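N-acetylglucosamine 2-epimerase (Xylella fastidiosa, PDB 3GT5) probably catalyses the epimerisation or isomerisation of a sugar, as other members of the N-acylglucosamine 2-epimerase family do. Local coordinates at residues 242-247 against 293-298; 250-254 against 276-281; 287-291 against 359-363. All coordinates share one frame; numbering follows the deposited sequence.

Three contacts show how one part of an alpha-helical barrel of the (alpha/alpha)6 type is tied together by a helical hairpin, the loops at its ends and the turn after strand 357-358. Contact 2 packs the two helices of the hairpin, and contact 1, about 12 Å away between centres, joins the loop that enters the first helix to the short strand that follows the second. The two touch where Pro247 O lies 3.9 Å from Ala280 CB. Contact 3 lies at the surface, about 16 Å from contact 1 between centres; its residues 287-291 run almost directly into 293-298, and its other side is the turn 359-363. Contacts 2 and 3 stay apart, about 7 Å between nearest atoms.

Contact 1. Residues 242-247 against 293-298; sequences PWGFQP and CYGFAP
Gln246 stands its terminal amide upright on one face of the Tyr294 ring, NE2 foremost, over the ring centre and 3.4 Å above the plane, with the two planes 86° apart. A bend at chi2 (-92°) brings this end to the tyrosine although the side chain starts out away from residues 293-298. A water joins the same two residues, giving a hydrogen bond of 2.8 Å to Tyr294 O and a weak one to Gln246 OE1. One residue earlier, Phe245 exchanges two backbone bonds with Phe296, Phe245 N to Phe296 O at 2.8 Å and Phe296 N to Phe245 O at 3.0 Å. Phe245 CB sits over one face of the Phe296 ring, 3.8 Å from its centroid; the ring planes are tilted 30° to each other and so far offset that one hardly lies over the other. Pro298 CA lies at the edge of the Phe245 ring, in its plane, 3.9 Å from CE2. Trp243 meets Ala297 CB with its own edge, CH2 at 3.7 Å, while its NE1 is held by Trp229 O. The arrangement is a single antiparallel bridge of the hydrogen-bonded kind, beside a classic beta bulge that Tyr294 and Gly295 form opposite Asp304, at the outer strand of a small antiparallel sheet.

Contact 2. Residues 250-254 against 276-281; sequences QTEWA and LFDVAV
Gln250 and Leu276 meet with their side chains at about a right angle, each directed at the opposite helix. The leucine divides its two methyls: CD2 lies 3.7 Å from Gln250 OE1, and CD1 reaches Trp253 CB at 3.9 Å. The glutamine bends at chi2 (-56°), and its amide is fixed at both ends, OE1 accepting from Val217 N and NE2 donating to Gln246 O, so this buried polar group is satisfied without help from the facing helix. Its CB instead rests on Ala280 CB at 3.5 Å, a close approach that the small alanine makes possible. Thr251 splits its branches by character. OG1 is directed to Ser315 OG, while CG2, beside the backbone N, meets Phe277 CD1 obliquely at 3.8 Å. Val281 CG1, from the next turn of the same helix as Phe277, lies over one face of the Phe277 ring, toward its rim. Ala254 CB faces Phe277 CB at 4.2 Å. Trp253 turns its indole away toward helices 172-189 and 192-211, where Gln172 OE1 takes its NE1. The axes of the two short segments come within 8.4 Å, their directions 158° apart. Helices 247-263 and 269-284, consecutive in the chain, thus pack antiparallel as a helical hairpin, consistent with the (alpha/alpha)6 barrel of this family and its six-hairpin clan.

Contact 3. Residues 287-291 against 359-363; sequences AVRGG and DGDNR
The guanidinium of Arg289 has the backbone of Gly360 over one face and Asp361 at its edge. Gly360 C stands 3.1 Å above the guanidinium plane, toward its rim, and the carbonyl oxygen lies over the same group, with Arg289 CZ to Gly360 O only 2.9 Å; stacked in this way, the oxygen is badly placed to accept from the arginine, and it is bonded to Lys307 NZ instead. In the plane, Arg289 NH1 donates to Asp361 OD1 at 3.0 Å with an angle of 152°, a salt bridge in which the carboxylate is met from above its own plane, the two flat groups being 75° apart. A bend at chi3 (-62°) turns the end of the arginine across the glycine. Three carboxylates, Asp286 at NE, Asp305 at NH2 and Asp361 at NH1, balance its charge and probably fix its rotation. Asn362 adds the second bond across the contact: ND2 gives a hydrogen bond of 2.9 Å to Arg289 O, with that oxygen in the amide plane, and its OD1 accepts from Tyr341 OH. The type I turn from Asp359 to Asn362 is closed by Asn362 N to Asp359 O, while Arg363 grips Asp359 OD2 through NE and NH2. The contact thus joins the loop between helix 269-284 and strand 295-296 to the turn after strand 357-358; Lys307 of strand 302-308, the middle strand of the small sheet, reaches both sides by bonding Gly290 O and Gly360 O.

Contact 1. Residues 242-247 against 293-298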
loop_
_atom_site.group_PDB
_atom_site.type_symbol
_atom_site.label_atom_id
_atom_site.label_comp_id
_atom_site.label_asym_id
_atom_site.label_seq_id
_atom_site.Cartn_x
_atom_site.Cartn_y
_atom_site.Cartn_z
ATOM N N PRO A 242 -13.632 2.962 0.684
ATOM C CA PRO A 242 -14.488 2.976 1.866
ATOM C C PRO A 242 -14.999 4.385 2.145
ATOM O O PRO A 242 -14.444 5.354 1.640
ATOM C CB PRO A 242 -13.531 2.519 2.983
ATOM C CG PRO A 242 -12.205 2.947 2.557
ATOM C CD PRO A 242 -12.210 2.835 1.033
ATOM N N TRP A 243 -16.034 4.516 2.954
ATOM C CA TRP A 243 -16.497 5.854 3.329
ATOM C C TRP A 243 -15.827 6.333 4.620
ATOM O O TRP A 243 -15.682 5.557 5.574
ATOM C CB TRP A 243 -18.024 5.891 3.522
ATOM C CG TRP A 243 -18.508 7.326 3.752
ATOM C CD1 TRP A 243 -18.858 8.231 2.781
ATOM C CD2 TRP A 243 -18.698 8.006 5.005
ATOM N NE1 TRP A 243 -19.199 9.436 3.344
ATOM C CE2 TRP A 243 -19.128 9.324 4.706
ATOM C CE3 TRP A 243 -18.519 7.642 6.359
ATOM C CZ2 TRP A 243 -19.418 10.260 5.702
ATOM C CZ3 TRP A 243 -18.802 8.583 7.353
ATOM C CH2 TRP A 243 -19.220 9.876 7.027
ATOM N N GLY A 244 -15.490 7.621 4.686
ATOM C CA GLY A 244 -15.003 8.260 5.923
ATOM C C GLY A 244 -13.528 8.602 5.805
ATOM O O GLY A 244 -12.866 8.142 4.845
ATOM N N PHE A 245 -13.007 9.408 6.743
ATOM C CA PHE A 245 -11.573 9.617 6.820
ATOM C C PHE A 245 -10.923 8.338 7.255
ATOM O O PHE A 245 -11.389 7.683 8.187
ATOM C CB PHE A 245 -11.204 10.727 7.810
ATOM C CG PHE A 245 -11.477 12.104 7.309
ATOM C CD1 PHE A 245 -10.655 12.667 6.348
ATOM C CD2 PHE A 245 -12.510 12.869 7.836
ATOM C CE1 PHE A 245 -10.846 13.934 5.908
ATOM C CE2 PHE A 245 -12.726 14.184 7.381
ATOM C CZ PHE A 245 -11.899 14.705 6.411
ATOM N N GLN A 246 -9.836 7.981 6.570
ATOM C CA GLN A 246 -9.082 6.766 6.843
ATOM C C GLN A 246 -7.802 7.183 7.565
ATOM O O GLN A 246 -6.890 7.694 6.922
ATOM C CB GLN A 246 -8.720 6.111 5.508
ATOM C CG GLN A 246 -9.903 5.457 4.814
ATOM C CD GLN A 246 -9.986 4.019 5.230
ATOM O OE1 GLN A 246 -8.991 3.289 5.093
ATOM N NE2 GLN A 246 -11.153 3.583 5.755
ATOM N N PRO A 247 -7.714 6.998 8.897
ATOM C CA PRO A 247 -6.474 7.338 9.569
ATOM C C PRO A 247 -5.227 6.667 8.970
ATOM O O PRO A 247 -4.146 7.257 8.957
ATOM C CB PRO A 247 -6.697 6.816 11.022
ATOM C CG PRO A 247 -7.895 5.996 10.973
ATOM C CD PRO A 247 -8.728 6.515 9.868
ATOM N N CYS A 293 -8.662 2.577 15.004
ATOM C CA CYS A 293 -9.923 2.297 14.305
ATOM C C CYS A 293 -9.835 2.618 12.808
ATOM O O CYS A 293 -8.953 3.379 12.388
ATOM C CB CYS A 293 -11.060 3.119 14.928
ATOM S SG CYS A 293 -11.406 2.615 16.630
ATOM N N TYR A 294 -10.718 2.021 12.024
ATOM C CA TYR A 294 -10.641 2.088 10.556
ATOM C C TYR A 294 -11.018 3.462 9.980
ATOM O O TYR A 294 -10.383 3.919 9.019
ATOM C CB TYR A 294 -11.545 1.057 9.946
ATOM C CG TYR A 294 -11.365 0.778 8.478
ATOM C CD1 TYR A 294 -10.107 0.515 7.928
ATOM C CD2 TYR A 294 -12.470 0.673 7.653
ATOM C CE1 TYR A 294 -9.976 0.169 6.581
ATOM C CE2 TYR A 294 -12.348 0.368 6.308
ATOM C CZ TYR A 294 -11.099 0.119 5.782
ATOM O OH TYR A 294 -11.019 -0.239 4.458
ATOM N N GLY A 295 -12.042 4.099 10.552
ATOM C CA GLY A 295 -12.649 5.267 9.908
ATOM C C GLY A 295 -13.327 6.209 10.875
ATOM O O GLY A 295 -13.852 5.781 11.915
ATOM N N PHE A 296 -13.259 7.495 10.577
ATOM C CA PHE A 296 -14.023 8.493 11.318
ATOM C C PHE A 296 -14.673 9.479 10.360
ATOM O O PHE A 296 -14.173 9.749 9.254
ATOM C CB PHE A 296 -13.219 9.177 12.445
ATOM C CG PHE A 296 -11.981 9.894 11.995
ATOM C CD1 PHE A 296 -12.024 11.210 11.611
ATOM C CD2 PHE A 296 -10.758 9.250 12.030
ATOM C CE1 PHE A 296 -10.857 11.895 11.262
ATOM C CE2 PHE A 296 -9.588 9.905 11.628
ATOM C CZ PHE A 296 -9.632 11.211 11.241
ATOM N N ALA A 297 -15.852 9.946 10.760
ATOM C CA ALA A 297 -16.627 10.898 9.950
ATOM C C ALA A 297 -16.032 12.296 10.069
ATOM O O ALA A 297 -15.176 12.560 10.922
ATOM C CB ALA A 297 -18.120 10.889 10.430
ATOM N N PRO A 298 -16.507 13.245 9.235
ATOM C CA PRO A 298 -16.023 14.634 9.343
ATOM C C PRO A 298 -16.308 15.395 10.658
ATOM O O PRO A 298 -15.706 16.419 10.899
ATOM C CB PRO A 298 -16.686 15.322 8.145
ATOM C CG PRO A 298 -16.920 14.209 7.186
ATOM C CD PRO A 298 -17.291 13.011 8.015
HETATM O O HOH W 1 -7.822 3.840 7.896
#

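Contact 2. Residues 250-254 against 276-281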
loop_
_atom_site.group_PDB
_atom_site.type_symbol
_atom_site.label_atom_id
_atom_site.label_comp_id
_atom_site.label_asym_id
_atom_site.label_seq_id
_atom_site.Cartn_x
_atom_site.Cartn_y
_atom_site.Cartn_z
ATOM N N GLN A 250 -3.809 8.723 6.340
ATOM C CA GLN A 250 -3.162 9.933 6.817
ATOM C C GLN A 250 -1.723 9.578 7.216
ATOM O O GLN A 250 -0.770 10.317 6.915
ATOM C CB GLN A 250 -3.915 10.595 7.979
ATOM C CG GLN A 250 -5.412 10.636 7.802
ATOM C CD GLN A 250 -5.853 11.312 6.531
ATOM O OE1 GLN A 250 -5.356 12.402 6.213
ATOM N NE2 GLN A 250 -6.836 10.732 5.847
ATOM N N THR A 251 -1.589 8.464 7.952
ATOM C CA THR A 251 -0.268 8.025 8.403
ATOM C C THR A 251 0.578 7.514 7.241
ATOM O O THR A 251 1.793 7.754 7.197
ATOM C CB THR A 251 -0.337 7.038 9.556
ATOM O OG1 THR A 251 -0.939 5.807 9.112
ATOM C CG2 THR A 251 -1.144 7.698 10.740
ATOM N N GLU A 252 -0.056 6.824 6.300
ATOM C CA GLU A 252 0.652 6.386 5.091
ATOM C C GLU A 252 1.202 7.575 4.336
ATOM O O GLU A 252 2.338 7.528 3.852
ATOM C CB GLU A 252 -0.278 5.579 4.205
ATOM C CG GLU A 252 0.362 4.953 2.978
ATOM C CD GLU A 252 -0.440 3.798 2.363
ATOM O OE1 GLU A 252 -1.580 3.438 2.819
ATOM O OE2 GLU A 252 0.052 3.207 1.371
ATOM N N TRP A 253 0.420 8.637 4.202
ATOM C CA TRP A 253 0.953 9.867 3.582
ATOM C C TRP A 253 2.110 10.465 4.397
ATOM O O TRP A 253 3.098 10.968 3.828
ATOM C CB TRP A 253 -0.155 10.902 3.399
ATOM C CG TRP A 253 -0.849 10.822 2.100
ATOM C CD1 TRP A 253 -2.158 10.492 1.872
ATOM C CD2 TRP A 253 -0.265 11.059 0.815
ATOM N NE1 TRP A 253 -2.423 10.508 0.532
ATOM C CE2 TRP A 253 -1.286 10.881 -0.143
ATOM C CE3 TRP A 253 1.032 11.412 0.384
ATOM C CZ2 TRP A 253 -1.062 11.021 -1.536
ATOM C CZ3 TRP A 253 1.248 11.563 -1.000
ATOM C CH2 TRP A 253 0.206 11.392 -1.928
ATOM N N ALA A 254 1.998 10.456 5.726
ATOM C CA ALA A 254 3.069 10.954 6.573
ATOM C C ALA A 254 4.377 10.209 6.266
ATOM O O ALA A 254 5.457 10.836 6.138
ATOM C CB ALA A 254 2.724 10.852 8.045
ATOM N N LEU A 276 -0.645 15.483 9.747
ATOM C CA LEU A 276 -1.477 14.361 9.343
ATOM C C LEU A 276 -1.457 13.240 10.395
ATOM O O LEU A 276 -2.512 12.668 10.777
ATOM C CB LEU A 276 -0.998 13.786 8.004
ATOM C CG LEU A 276 -1.238 14.735 6.807
ATOM C CD1 LEU A 276 -0.634 14.187 5.486
ATOM C CD2 LEU A 276 -2.756 15.052 6.607
ATOM N N PHE A 277 -0.247 12.910 10.826
ATOM C CA PHE A 277 -0.069 11.795 11.758
ATOM C C PHE A 277 -0.740 12.136 13.122
ATOM O O PHE A 277 -1.517 11.322 13.643
ATOM C CB PHE A 277 1.396 11.478 11.951
ATOM C CG PHE A 277 1.652 10.356 12.940
ATOM C CD1 PHE A 277 1.903 9.086 12.487
ATOM C CD2 PHE A 277 1.628 10.577 14.306
ATOM C CE1 PHE A 277 2.129 8.025 13.346
ATOM C CE2 PHE A 277 1.860 9.507 15.192
ATOM C CZ PHE A 277 2.111 8.242 14.704
ATOM N N ASP A 278 -0.469 13.326 13.649
ATOM C CA ASP A 278 -0.861 13.690 15.037
ATOM C C ASP A 278 -2.371 13.685 15.134
ATOM O O ASP A 278 -2.932 13.109 16.062
ATOM C CB ASP A 278 -0.327 15.072 15.466
ATOM C CG ASP A 278 1.216 15.147 15.553
ATOM O OD1 ASP A 278 1.940 14.121 15.433
ATOM O OD2 ASP A 278 1.704 16.294 15.710
ATOM N N VAL A 279 -3.033 14.318 14.176
ATOM C CA VAL A 279 -4.488 14.355 14.157
ATOM C C VAL A 279 -5.100 12.983 13.950
ATOM O O VAL A 279 -6.039 12.604 14.685
ATOM C CB VAL A 279 -5.012 15.326 13.075
ATOM C CG1 VAL A 279 -6.530 15.183 12.913
ATOM C CG2 VAL A 279 -4.606 16.733 13.446
ATOM N N ALA A 280 -4.573 12.217 12.996
ATOM C CA ALA A 280 -5.108 10.877 12.691
ATOM C C ALA A 280 -5.075 9.940 13.892
ATOM O O ALA A 280 -6.064 9.244 14.177
ATOM C CB ALA A 280 -4.356 10.238 11.483
ATOM N N VAL A 281 -3.958 9.885 14.602
ATOM C CA VAL A 281 -3.871 8.941 15.726
ATOM C C VAL A 281 -4.690 9.463 16.925
ATOM O O VAL A 281 -5.265 8.638 17.642
ATOM C CB VAL A 281 -2.392 8.554 16.114
ATOM C CG1 VAL A 281 -1.720 7.965 14.897
ATOM C CG2 VAL A 281 -1.594 9.776 16.663
#

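Contact 3. Residues 287-291 against 359-363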
loop_
_atom_site.group_PDB
_atom_site.type_symbol
_atom_site.label_atom_id
_atom_site.label_comp_id
_atom_site.label_asym_id
_atom_site.label_seq_id
_atom_site.Cartn_x
_atom_site.Cartn_y
_atom_site.Cartn_z
ATOM N N ALA A 287 -8.155 4.043 23.164
ATOM C CA ALA A 287 -7.378 4.084 24.406
ATOM C C ALA A 287 -7.829 2.970 25.351
ATOM O O ALA A 287 -7.066 2.577 26.218
ATOM C CB ALA A 287 -7.457 5.464 25.089
ATOM N N VAL A 288 -9.029 2.434 25.145
ATOM C CA VAL A 288 -9.567 1.373 26.000
ATOM C C VAL A 288 -9.089 -0.032 25.574
ATOM O O VAL A 288 -8.479 -0.741 26.371
ATOM C CB VAL A 288 -11.113 1.426 26.055
ATOM C CG1 VAL A 288 -11.685 0.277 26.932
ATOM C CG2 VAL A 288 -11.577 2.777 26.566
ATOM N N ARG A 289 -9.348 -0.402 24.322
ATOM C CA ARG A 289 -9.078 -1.751 23.797
ATOM C C ARG A 289 -7.770 -1.860 22.980
ATOM O O ARG A 289 -7.325 -2.961 22.670
ATOM C CB ARG A 289 -10.286 -2.206 22.987
ATOM C CG ARG A 289 -11.598 -2.141 23.799
ATOM C CD ARG A 289 -12.899 -2.332 22.969
ATOM N NE ARG A 289 -13.085 -1.281 21.959
ATOM C CZ ARG A 289 -14.055 -1.259 21.041
ATOM N NH1 ARG A 289 -14.992 -2.212 21.011
ATOM N NH2 ARG A 289 -14.106 -0.273 20.150
ATOM N N GLY A 290 -7.141 -0.724 22.674
ATOM C CA GLY A 290 -5.918 -0.706 21.843
ATOM C C GLY A 290 -6.240 -0.676 20.358
ATOM O O GLY A 290 -7.291 -1.151 19.919
ATOM N N GLY A 291 -5.320 -0.092 19.574
ATOM C CA GLY A 291 -5.378 -0.219 18.104
ATOM C C GLY A 291 -6.021 1.012 17.478
ATOM O O GLY A 291 -6.813 1.685 18.106
ATOM N N ASP A 359 -12.749 -7.182 14.969
ATOM C CA ASP A 359 -13.788 -6.233 15.305
ATOM C C ASP A 359 -13.300 -5.279 16.413
ATOM O O ASP A 359 -12.157 -5.340 16.863
ATOM C CB ASP A 359 -15.117 -6.961 15.607
ATOM C CG ASP A 359 -15.138 -7.605 16.978
ATOM O OD1 ASP A 359 -14.159 -7.490 17.718
ATOM O OD2 ASP A 359 -16.174 -8.229 17.318
ATOM N N GLY A 360 -14.137 -4.336 16.837
ATOM C CA GLY A 360 -13.691 -3.308 17.766
ATOM C C GLY A 360 -13.258 -3.885 19.108
ATOM O O GLY A 360 -12.381 -3.300 19.800
ATOM N N ASP A 361 -13.827 -5.053 19.441
ATOM C CA ASP A 361 -13.430 -5.844 20.640
ATOM C C ASP A 361 -12.224 -6.785 20.439
ATOM O O ASP A 361 -11.939 -7.649 21.284
ATOM C CB ASP A 361 -14.623 -6.665 21.113
ATOM C CG ASP A 361 -15.778 -5.784 21.556
ATOM O OD1 ASP A 361 -15.523 -4.817 22.325
ATOM O OD2 ASP A 361 -16.912 -6.051 21.104
ATOM N N ASN A 362 -11.518 -6.614 19.316
ATOM C CA ASN A 362 -10.341 -7.398 19.013
ATOM C C ASN A 362 -10.656 -8.871 18.792
ATOM O O ASN A 362 -9.797 -9.733 19.011
ATOM C CB ASN A 362 -9.273 -7.200 20.116
ATOM C CG ASN A 362 -8.789 -5.806 20.203
ATOM O OD1 ASN A 362 -8.677 -5.117 19.178
ATOM N ND2 ASN A 362 -8.511 -5.339 21.426
ATOM N N ARG A 363 -11.858 -9.163 18.304
ATOM C CA ARG A 363 -12.234 -10.542 17.945
ATOM C C ARG A 363 -12.154 -10.787 16.458
ATOM O O ARG A 363 -12.476 -9.921 15.659
ATOM C CB ARG A 363 -13.650 -10.842 18.429
ATOM C CG ARG A 363 -13.800 -10.757 19.956
ATOM C CD ARG A 363 -15.252 -11.071 20.395
ATOM N NE ARG A 363 -16.149 -10.218 19.621
ATOM C CZ ARG A 363 -17.460 -10.106 19.781
ATOM N NH1 ARG A 363 -18.109 -10.799 20.718
ATOM N NH2 ARG A 363 -18.120 -9.256 18.992
#